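Local coordinates for protein LbaCas13a H328A (C2c2) (Lachnospiraceae bacterium NK4A179, PDB 5WLH) that binds pre-crRNA and acts as the RNA-guided, RNA-targeting nuclease of a CRISPR-Cas13a system, with a preference for cleaving at adenosines, at residues Glu1130-Asn1135 with Leu1278-Asn1283; Asn1135-Tyr1140 with Cys1177-Asn1182; Cys1225-Leu1230 with Glu1234-His1239. All blocks are in the same frame, centred on the assembly; numbering follows the deposited sequence.

Contact 1: residues Glu1130-Asn1135 with Leu1278-Asn1283; sequences ERDLMN and LKYRKN. With nucleotides of chain B.
Arg1131 and Tyr1280 converge on one phosphate oxygen, OP1 of A28 of chain B, the bound RNA. Their side chains meet at about a right angle, and the guanidinium and ring planes are turned 50° apart. NH2 of Arg1131 lies 3.2 Å from OH of Tyr1280. The same NH2 donates to OP1 of A28 at 2.8 Å, and NH1 of Arg1131 donates to that OP1 at 2.9 Å. The phosphate therefore sits at the edge of the guanidinium, near its plane. The arginine chain is bent at CG-CD (chi3 74°), which turns the edge of the guanidinium back to Asp1132, the next residue on helix 1106-1145. The grip there is side-on. NE of Arg1131 reaches OD1 of Asp1132 at 2.9 Å, from well above the carboxylate plane. NH2 reaches OD2 on its syn side, only slightly out of plane. Asp1132 faces Tyr1280 from the opposite direction, with the carboxylate and ring planes nearly parallel (12° apart). OD2 of Asp1132 comes to 3.5 Å from CE2 of Tyr1280. A water held by Tyr1280 OH at 2.7 Å makes a weak bond to that OD2, and Tyr1276 also hydrogen-bonds it. On the other side of the ring's rim, CE1 of Tyr1280 lies 3.4 Å from the sugar O4' of A28. Farther along, NZ of Lys1282 hydrogen-bonds OP1 of G9 of chain B. The chemistry is that of an RNA-backbone site. Asp1132 and Glu496, which pairs with NH1, probably hold the guanidinium in its rotation, so that two N-H groups are presented to the phosphate.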
# COMPACT_ATOMS: atom_id res chain seq x y z
N GLU A 1130 4.94 -12.04 -7.92
CA GLU A 1130 4.54 -13.11 -8.83
C GLU A 1130 3.84 -12.54 -10.04
O GLU A 1130 4.06 -13.01 -11.17
CB GLU A 1130 3.64 -14.12 -8.13
CG GLU A 1130 3.41 -15.35 -9.02
CD GLU A 1130 2.70 -16.46 -8.29
OE1 GLU A 1130 1.46 -16.40 -8.20
OE2 GLU A 1130 3.40 -17.38 -7.84
N ARG A 1131 3.00 -11.53 -9.82
CA ARG A 1131 2.39 -10.84 -10.95
C ARG A 1131 3.46 -10.27 -11.86
O ARG A 1131 3.37 -10.37 -13.09
CB ARG A 1131 1.48 -9.71 -10.45
CG ARG A 1131 0.90 -8.84 -11.57
CD ARG A 1131 0.41 -7.53 -11.04
NE ARG A 1131 1.56 -6.66 -10.72
CZ ARG A 1131 1.45 -5.47 -10.12
NH1 ARG A 1131 0.26 -4.99 -9.79
NH2 ARG A 1131 2.55 -4.75 -9.88
N ASP A 1132 4.48 -9.62 -11.29
CA ASP A 1132 5.43 -8.94 -12.14
C ASP A 1132 6.44 -9.88 -12.77
O ASP A 1132 6.95 -9.58 -13.84
CB ASP A 1132 6.11 -7.83 -11.34
CG ASP A 1132 5.15 -6.68 -11.07
OD1 ASP A 1132 4.23 -6.50 -11.90
OD2 ASP A 1132 5.31 -6.01 -10.06
N LEU A 1133 6.70 -11.03 -12.14
CA LEU A 1133 7.48 -12.07 -12.80
C LEU A 1133 6.75 -12.56 -14.05
O LEU A 1133 7.33 -12.61 -15.13
CB LEU A 1133 7.74 -13.24 -11.83
CG LEU A 1133 8.46 -14.46 -12.42
CD1 LEU A 1133 9.75 -14.02 -13.10
CD2 LEU A 1133 8.74 -15.46 -11.31
N MET A 1134 5.46 -12.85 -13.92
CA MET A 1134 4.69 -13.24 -15.10
C MET A 1134 4.70 -12.15 -16.15
O MET A 1134 4.84 -12.42 -17.35
CB MET A 1134 3.25 -13.58 -14.71
CG MET A 1134 2.41 -13.79 -15.96
SD MET A 1134 0.70 -13.96 -15.48
CE MET A 1134 0.24 -12.23 -15.23
N ASN A 1135 4.51 -10.89 -15.72
CA ASN A 1135 4.51 -9.79 -16.68
C ASN A 1135 5.88 -9.65 -17.35
O ASN A 1135 5.95 -9.35 -18.54
CB ASN A 1135 4.15 -8.48 -15.98
CG ASN A 1135 2.66 -8.33 -15.75
OD1 ASN A 1135 1.86 -9.11 -16.23
ND2 ASN A 1135 2.29 -7.33 -14.97
N LEU A 1278 12.92 -0.87 -8.45
CA LEU A 1278 13.33 0.02 -7.36
C LEU A 1278 12.16 0.59 -6.60
O LEU A 1278 12.25 0.82 -5.39
CB LEU A 1278 14.16 1.17 -7.94
CG LEU A 1278 15.58 0.82 -8.36
CD1 LEU A 1278 16.10 1.87 -9.32
CD2 LEU A 1278 16.48 0.72 -7.12
N LYS A 1279 11.06 0.88 -7.29
CA LYS A 1279 9.99 1.60 -6.60
C LYS A 1279 9.32 0.73 -5.55
O LYS A 1279 8.78 1.28 -4.58
CB LYS A 1279 8.99 2.17 -7.60
CG LYS A 1279 7.85 1.25 -8.03
CD LYS A 1279 6.87 2.09 -8.86
CE LYS A 1279 5.89 1.26 -9.64
NZ LYS A 1279 6.58 0.57 -10.79
N TYR A 1280 9.39 -0.61 -5.67
CA TYR A 1280 8.91 -1.47 -4.60
C TYR A 1280 9.99 -1.68 -3.54
O TYR A 1280 9.73 -1.53 -2.35
CB TYR A 1280 8.43 -2.82 -5.16
CG TYR A 1280 7.35 -2.66 -6.18
CD1 TYR A 1280 6.26 -1.80 -5.95
CD2 TYR A 1280 7.43 -3.32 -7.40
CE1 TYR A 1280 5.26 -1.64 -6.92
CE2 TYR A 1280 6.45 -3.17 -8.35
CZ TYR A 1280 5.38 -2.33 -8.12
OH TYR A 1280 4.43 -2.21 -9.13
N ARG A 1281 11.22 -2.00 -3.97
CA ARG A 1281 12.30 -2.23 -3.02
C ARG A 1281 12.46 -1.07 -2.07
O ARG A 1281 12.53 -1.25 -0.84
CB ARG A 1281 13.63 -2.46 -3.75
CG ARG A 1281 14.79 -2.59 -2.73
CD ARG A 1281 16.14 -2.92 -3.37
NE ARG A 1281 16.73 -1.76 -4.02
CZ ARG A 1281 17.43 -0.82 -3.38
NH1 ARG A 1281 17.95 0.20 -4.06
NH2 ARG A 1281 17.61 -0.91 -2.07
N LYS A 1282 12.52 0.15 -2.61
CA LYS A 1282 12.91 1.27 -1.77
C LYS A 1282 11.79 1.74 -0.86
O LYS A 1282 12.03 2.60 -0.03
CB LYS A 1282 13.41 2.42 -2.63
CG LYS A 1282 14.69 2.00 -3.36
CD LYS A 1282 15.63 3.16 -3.61
CE LYS A 1282 15.11 4.08 -4.71
NZ LYS A 1282 15.96 5.31 -4.79
N ASN A 1283 10.59 1.18 -0.98
CA ASN A 1283 9.53 1.49 -0.02
C ASN A 1283 9.34 0.41 1.03
O ASN A 1283 8.48 0.55 1.91
CB ASN A 1283 8.21 1.74 -0.75
CG ASN A 1283 7.25 2.61 0.05
OD1 ASN A 1283 7.67 3.44 0.87
ND2 ASN A 1283 5.95 2.47 -0.22
P A B 28 0.65 -1.37 -8.55
OP1 A B 28 1.29 -2.33 -9.48
OP2 A B 28 -0.81 -1.23 -8.48
O5' A B 28 1.14 -1.78 -7.10
C5' A B 28 0.84 -0.96 -6.00
C4' A B 28 2.09 -0.55 -5.28
O4' A B 28 2.80 0.48 -6.02
C3' A B 28 1.88 0.08 -3.92
O3' A B 28 1.58 -0.86 -2.92
C2' A B 28 3.20 0.78 -3.70
O2' A B 28 4.19 -0.19 -3.42
C1' A B 28 3.46 1.34 -5.11
N9 A B 28 2.89 2.69 -5.25
C8 A B 28 1.73 3.08 -5.87
N7 A B 28 1.52 4.39 -5.77
C5 A B 28 2.61 4.86 -5.05
C6 A B 28 3.00 6.14 -4.64
N6 A B 28 2.29 7.26 -4.90
N1 A B 28 4.14 6.26 -3.93
C2 A B 28 4.86 5.15 -3.69
N3 A B 28 4.61 3.89 -4.04
C4 A B 28 3.45 3.81 -4.73
P G B 9 13.89 7.52 -6.92
OP1 G B 9 15.27 6.99 -7.04
OP2 G B 9 13.63 8.96 -7.16
O5' G B 9 12.93 6.74 -7.93
C5' G B 9 12.90 5.32 -7.97
C4' G B 9 11.74 4.86 -8.82
O4' G B 9 10.50 5.12 -8.11
C3' G B 9 11.56 5.59 -10.13
O3' G B 9 12.43 5.12 -11.15
C2' G B 9 10.09 5.37 -10.43
O2' G B 9 9.85 4.02 -10.83
C1' G B 9 9.51 5.53 -9.03
N9 G B 9 9.14 6.93 -8.74
C8 G B 9 9.85 7.88 -8.04
N7 G B 9 9.23 9.03 -7.96
C5 G B 9 8.02 8.81 -8.64
C6 G B 9 6.92 9.67 -8.90
O6 G B 9 6.77 10.85 -8.53
N1 G B 9 5.91 9.04 -9.63
C2 G B 9 5.96 7.75 -10.10
N2 G B 9 4.90 7.28 -10.80
N3 G B 9 6.98 6.94 -9.85
C4 G B 9 7.96 7.53 -9.14
P A B 6 20.36 5.41 2.20
OP1 A B 6 21.39 5.16 1.18
OP2 A B 6 20.25 6.73 2.89
O5' A B 6 18.93 5.14 1.54
C5' A B 6 18.75 4.09 0.59
C4' A B 6 17.37 3.46 0.71
O4' A B 6 17.26 2.80 1.99
C3' A B 6 16.20 4.44 0.70
O3' A B 6 15.83 4.80 -0.61
C2' A B 6 15.13 3.67 1.45
O2' A B 6 14.59 2.64 0.61
C1' A B 6 15.96 2.98 2.51
N9 A B 6 16.08 3.75 3.75
C8 A B 6 17.24 4.23 4.32
N7 A B 6 17.05 4.84 5.46
C5 A B 6 15.68 4.74 5.66
C6 A B 6 14.85 5.18 6.69
N6 A B 6 15.32 5.85 7.76
N1 A B 6 13.52 4.91 6.59
C2 A B 6 13.06 4.25 5.52
N3 A B 6 13.75 3.79 4.47
C4 A B 6 15.06 4.06 4.61
O HOH W 1 4.96 -3.22 -11.56

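Contact 2: residues Asn1135-Tyr1140 with Cys1177-Asn1182; sequences NFQLGY and CAMYIN
Tyr1180 and Gln1137 make the tightest part of this contact. OH of Tyr1180 donates to OE1 of Gln1137 at 2.6 Å. The oxygen lies at the edge of the ring, in its plane, while the hydroxyl is tilted 31° from the amide's carbonyl plane. The two side chains cross at about a right angle. Gln1137 runs out extended beyond CG (chi2 174°), which carries its amide across to the tyrosine. Its NE2 bonds the backbone O of Tyr1226, so both ends of the buried amide are used. Close apolar packing adds to this: SG of Cys1177 fits against the fork of Leu1138, 3.6 Å from CD1 and 3.7 Å from CD2. Tyr456 of helix 429-458 packs on both residues, so this side does not open to solvent. Only Met1179 is looser, its CE 4.0 Å from OE1 of Gln1137. An alanine in place of this glutamine would remove the amide, and the buried Tyr1180 hydroxyl would then probably lose its acceptor and the Tyr1226 carbonyl its donor. The arrangement is a helix-to-helix contact in a buried interior, where the long helix 1106-1145 meets helix 1171-1180 and its end through one buried hydrogen bond and an apolar Leu1138-Cys1177 contact.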
# COMPACT_ATOMS: atom_id res chain seq x y z
N ASN A 1135 4.51 -10.89 -15.72
CA ASN A 1135 4.51 -9.79 -16.68
C ASN A 1135 5.88 -9.65 -17.35
O ASN A 1135 5.95 -9.35 -18.54
CB ASN A 1135 4.15 -8.48 -15.98
CG ASN A 1135 2.66 -8.33 -15.75
OD1 ASN A 1135 1.86 -9.11 -16.23
ND2 ASN A 1135 2.29 -7.33 -14.97
N PHE A 1136 6.96 -9.78 -16.57
CA PHE A 1136 8.29 -9.73 -17.17
C PHE A 1136 8.42 -10.79 -18.24
O PHE A 1136 8.84 -10.50 -19.37
CB PHE A 1136 9.39 -9.95 -16.12
CG PHE A 1136 10.76 -9.92 -16.73
CD1 PHE A 1136 11.31 -11.07 -17.32
CD2 PHE A 1136 11.47 -8.73 -16.79
CE1 PHE A 1136 12.55 -11.02 -17.92
CE2 PHE A 1136 12.73 -8.68 -17.37
CZ PHE A 1136 13.27 -9.82 -17.94
N GLN A 1137 8.09 -12.03 -17.88
CA GLN A 1137 8.20 -13.13 -18.84
C GLN A 1137 7.31 -12.89 -20.05
O GLN A 1137 7.75 -13.08 -21.19
CB GLN A 1137 7.84 -14.45 -18.17
CG GLN A 1137 8.86 -14.87 -17.12
CD GLN A 1137 8.43 -16.09 -16.37
OE1 GLN A 1137 7.29 -16.20 -15.91
NE2 GLN A 1137 9.35 -17.04 -16.22
N LEU A 1138 6.07 -12.46 -19.83
CA LEU A 1138 5.18 -12.16 -20.94
C LEU A 1138 5.76 -11.07 -21.83
O LEU A 1138 5.73 -11.18 -23.05
CB LEU A 1138 3.82 -11.72 -20.43
CG LEU A 1138 2.95 -12.88 -19.98
CD1 LEU A 1138 1.68 -12.30 -19.34
CD2 LEU A 1138 2.58 -13.81 -21.19
N GLY A 1139 6.27 -9.99 -21.23
CA GLY A 1139 6.77 -8.91 -22.05
C GLY A 1139 8.01 -9.30 -22.81
O GLY A 1139 8.16 -8.98 -23.99
N TYR A 1140 8.91 -10.03 -22.14
CA TYR A 1140 10.15 -10.48 -22.75
C TYR A 1140 9.88 -11.46 -23.89
O TYR A 1140 10.38 -11.30 -25.00
CB TYR A 1140 11.01 -11.09 -21.65
CG TYR A 1140 12.28 -11.73 -22.12
CD1 TYR A 1140 13.44 -10.98 -22.23
CD2 TYR A 1140 12.32 -13.07 -22.47
CE1 TYR A 1140 14.63 -11.57 -22.65
CE2 TYR A 1140 13.50 -13.67 -22.90
CZ TYR A 1140 14.65 -12.91 -22.98
OH TYR A 1140 15.82 -13.51 -23.40
N CYS A 1177 1.31 -17.89 -19.11
CA CYS A 1177 0.17 -17.55 -18.27
C CYS A 1177 -0.40 -18.78 -17.59
O CYS A 1177 -0.88 -18.69 -16.45
CB CYS A 1177 -0.91 -16.85 -19.09
SG CYS A 1177 -0.44 -15.22 -19.63
N ALA A 1178 -0.31 -19.94 -18.24
CA ALA A 1178 -0.83 -21.14 -17.59
C ALA A 1178 -0.07 -21.44 -16.31
O ALA A 1178 -0.62 -22.06 -15.40
CB ALA A 1178 -0.77 -22.33 -18.55
N MET A 1179 1.21 -21.04 -16.22
CA MET A 1179 1.93 -21.31 -14.98
C MET A 1179 1.30 -20.60 -13.79
O MET A 1179 1.46 -21.03 -12.66
CB MET A 1179 3.39 -20.87 -15.10
CG MET A 1179 4.20 -21.71 -16.04
SD MET A 1179 5.96 -21.31 -15.85
CE MET A 1179 6.09 -19.85 -16.84
N TYR A 1180 0.60 -19.49 -14.03
CA TYR A 1180 0.16 -18.62 -12.96
C TYR A 1180 -1.35 -18.61 -12.74
O TYR A 1180 -1.82 -17.91 -11.84
CB TYR A 1180 0.62 -17.19 -13.23
CG TYR A 1180 2.13 -17.11 -13.34
CD1 TYR A 1180 2.91 -17.10 -12.20
CD2 TYR A 1180 2.75 -17.06 -14.57
CE1 TYR A 1180 4.30 -17.03 -12.28
CE2 TYR A 1180 4.14 -16.99 -14.68
CZ TYR A 1180 4.90 -16.98 -13.52
OH TYR A 1180 6.28 -16.92 -13.62
N ILE A 1181 -2.11 -19.32 -13.56
CA ILE A 1181 -3.57 -19.26 -13.49
C ILE A 1181 -4.10 -20.64 -13.13
O ILE A 1181 -3.93 -21.60 -13.89
CB ILE A 1181 -4.19 -18.76 -14.80
CG1 ILE A 1181 -3.79 -17.31 -15.05
CG2 ILE A 1181 -5.73 -18.86 -14.75
CD1 ILE A 1181 -4.05 -16.88 -16.50
N ASN A 1182 -4.70 -20.73 -11.95
CA ASN A 1182 -5.34 -21.96 -11.49
C ASN A 1182 -6.48 -22.29 -12.43
O ASN A 1182 -7.39 -21.49 -12.61
CB ASN A 1182 -5.87 -21.75 -10.06
CG ASN A 1182 -6.14 -23.05 -9.33
OD1 ASN A 1182 -6.27 -24.12 -9.93
ND2 ASN A 1182 -6.22 -22.95 -8.00

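Contact 3: residues Cys1225-Leu1230 with Glu1234-His1239; sequences CYASGL and ENISEH. With nucleotides of chain B.
A very short hydrogen bond, 2.5 Å from ND1 of His1239 to OE1 of Glu1234, stands beside the side chains of Tyr1226 and Leu1230. The carboxylate meets the imidazole at its edge, in the ring plane. CG of Glu1234 sits between its backbone N and carbonyl carbon (chi1 69°), and the chain then runs extended to the histidine. CD1 of Leu1230 lies 3.9 Å from that OE1. His1239 in turn crosses Tyr1226 at about a right angle. Its CE1 approaches CE1 of Tyr1226 at 3.9 Å, in the plane of the tyrosine ring and at its edge. A water bonds NE2 of His1239 at 2.7 Å and, weakly, the hydroxyl of Tyr1226.

The backbones close up at Leu1230, whose O accepts from N of Glu1234 at 2.9 Å across the short helix 1230-1233. Beside this bond, CD1 of Ile1236 packs on CB of Leu1230 at 3.5 Å and more loosely on Ala1227. The same segment, 1234-1239, also meets RNA. ND2 of Asn1235 lies 2.6 Å from O2' of G2 in chain B, and O of Glu1234 lies 2.9 Å from N1 of G2. Glu1234 also pairs through OE2 with Arg1129. With an arginine on one oxygen and a histidine on the other, the carboxylate is likely to stay ionised and to fix the turn of the imidazole.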
# COMPACT_ATOMS: atom_id res chain seq x y z
N CYS A 1225 14.51 -21.88 -20.82
CA CYS A 1225 13.63 -20.87 -21.39
C CYS A 1225 12.89 -20.09 -20.31
O CYS A 1225 12.68 -18.88 -20.43
CB CYS A 1225 12.63 -21.52 -22.35
SG CYS A 1225 11.43 -20.39 -23.07
N TYR A 1226 12.47 -20.78 -19.24
CA TYR A 1226 11.76 -20.10 -18.16
C TYR A 1226 12.57 -18.94 -17.61
O TYR A 1226 12.03 -17.85 -17.33
CB TYR A 1226 11.46 -21.11 -17.05
CG TYR A 1226 10.89 -20.55 -15.77
CD1 TYR A 1226 11.73 -20.07 -14.77
CD2 TYR A 1226 9.51 -20.54 -15.55
CE1 TYR A 1226 11.22 -19.57 -13.61
CE2 TYR A 1226 9.00 -20.05 -14.36
CZ TYR A 1226 9.87 -19.57 -13.40
OH TYR A 1226 9.39 -19.08 -12.21
N ALA A 1227 13.87 -19.14 -17.47
CA ALA A 1227 14.78 -18.15 -16.91
C ALA A 1227 15.34 -17.20 -17.95
O ALA A 1227 16.18 -16.36 -17.60
CB ALA A 1227 15.93 -18.86 -16.17
N SER A 1228 14.93 -17.30 -19.22
CA SER A 1228 15.49 -16.43 -20.24
C SER A 1228 15.15 -14.98 -19.92
O SER A 1228 14.00 -14.65 -19.60
CB SER A 1228 14.97 -16.80 -21.63
OG SER A 1228 15.71 -16.13 -22.63
N GLY A 1229 16.17 -14.12 -19.95
CA GLY A 1229 15.98 -12.73 -19.60
C GLY A 1229 15.95 -12.43 -18.11
O GLY A 1229 16.07 -11.25 -17.74
N LEU A 1230 15.84 -13.44 -17.24
CA LEU A 1230 15.65 -13.16 -15.82
C LEU A 1230 16.88 -12.56 -15.15
O LEU A 1230 16.76 -12.09 -14.01
CB LEU A 1230 15.25 -14.43 -15.07
CG LEU A 1230 13.82 -14.92 -15.32
CD1 LEU A 1230 13.46 -15.99 -14.31
CD2 LEU A 1230 12.82 -13.75 -15.32
N GLU A 1234 16.34 -10.30 -11.80
CA GLU A 1234 16.82 -10.79 -10.52
C GLU A 1234 18.28 -11.19 -10.68
O GLU A 1234 18.84 -11.13 -11.78
CB GLU A 1234 15.98 -11.98 -10.05
CG GLU A 1234 16.21 -13.23 -10.92
CD GLU A 1234 15.29 -14.39 -10.58
OE1 GLU A 1234 15.56 -15.52 -11.05
OE2 GLU A 1234 14.31 -14.18 -9.85
N ASN A 1235 18.91 -11.57 -9.57
CA ASN A 1235 20.21 -12.22 -9.62
C ASN A 1235 19.95 -13.72 -9.76
O ASN A 1235 19.49 -14.37 -8.82
CB ASN A 1235 21.01 -11.90 -8.36
CG ASN A 1235 22.39 -12.54 -8.36
OD1 ASN A 1235 22.64 -13.51 -9.08
ND2 ASN A 1235 23.28 -12.02 -7.52
N ILE A 1236 20.24 -14.25 -10.95
CA ILE A 1236 19.91 -15.64 -11.30
C ILE A 1236 20.46 -16.62 -10.26
O ILE A 1236 19.79 -17.59 -9.90
CB ILE A 1236 20.44 -15.95 -12.71
CG1 ILE A 1236 19.57 -15.26 -13.75
CG2 ILE A 1236 20.47 -17.46 -12.96
CD1 ILE A 1236 18.21 -15.88 -13.86
N SER A 1237 21.67 -16.37 -9.76
CA SER A 1237 22.28 -17.26 -8.76
C SER A 1237 21.47 -17.35 -7.48
O SER A 1237 21.66 -18.30 -6.71
CB SER A 1237 23.70 -16.79 -8.43
OG SER A 1237 24.47 -16.69 -9.61
N GLU A 1238 20.60 -16.37 -7.21
CA GLU A 1238 19.77 -16.35 -6.02
C GLU A 1238 18.36 -16.84 -6.26
O GLU A 1238 17.55 -16.77 -5.33
CB GLU A 1238 19.67 -14.93 -5.46
CG GLU A 1238 20.95 -14.17 -5.28
CD GLU A 1238 20.66 -12.82 -4.62
OE1 GLU A 1238 21.14 -12.63 -3.49
OE2 GLU A 1238 19.90 -11.99 -5.21
N HIS A 1239 18.04 -17.30 -7.47
CA HIS A 1239 16.66 -17.65 -7.79
C HIS A 1239 16.06 -18.64 -6.79
O HIS A 1239 14.92 -18.47 -6.34
CB HIS A 1239 16.58 -18.20 -9.22
CG HIS A 1239 15.18 -18.50 -9.66
ND1 HIS A 1239 14.38 -17.57 -10.29
CD2 HIS A 1239 14.43 -19.63 -9.53
CE1 HIS A 1239 13.20 -18.12 -10.55
NE2 HIS A 1239 13.21 -19.36 -10.10
P G B 2 29.37 -12.22 -8.81
OP1 G B 2 30.49 -12.07 -7.84
OP2 G B 2 28.64 -13.52 -8.90
O5' G B 2 28.30 -11.06 -8.56
C5' G B 2 28.68 -9.69 -8.69
C4' G B 2 27.49 -8.75 -8.66
O4' G B 2 26.64 -8.97 -9.82
C3' G B 2 26.58 -8.85 -7.44
O3' G B 2 26.05 -7.56 -7.17
C2' G B 2 25.45 -9.73 -7.95
O2' G B 2 24.24 -9.63 -7.23
C1' G B 2 25.31 -9.22 -9.38
N9 G B 2 24.69 -10.18 -10.28
C8 G B 2 25.18 -11.44 -10.52
N7 G B 2 24.43 -12.11 -11.35
C5 G B 2 23.39 -11.24 -11.65
C6 G B 2 22.28 -11.44 -12.53
O6 G B 2 22.02 -12.45 -13.18
N1 G B 2 21.46 -10.33 -12.59
C2 G B 2 21.66 -9.17 -11.90
N2 G B 2 20.72 -8.21 -12.11
N3 G B 2 22.70 -8.96 -11.07
C4 G B 2 23.53 -10.04 -11.01
O HOH W 2 11.18 -21.17 -10.36

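Overall arrangement
Contacts 1 and 2 both use helix 1106-1145 and share Asn1135, but they look in different directions. Contact 1 is buried yet lines the RNA, and its chemistry is charged. Contact 2 lies about 7 Å from the nucleic acid at its nearest atom and combines one uncharged buried hydrogen bond with apolar packing. Contact 3 is only partly buried and joins two loops, with RNA at one flank. Leu1133 and Met1134 of segment 1130-1135 pack on Tyr1180 of contact 2, and Leu1133 also touches Tyr1226 and Leu1230 of contact 3. Tyr1140 and Ser1228 further tie contacts 2 and 3. The centres of the three contacts lie about 14 to 15 Å from one another.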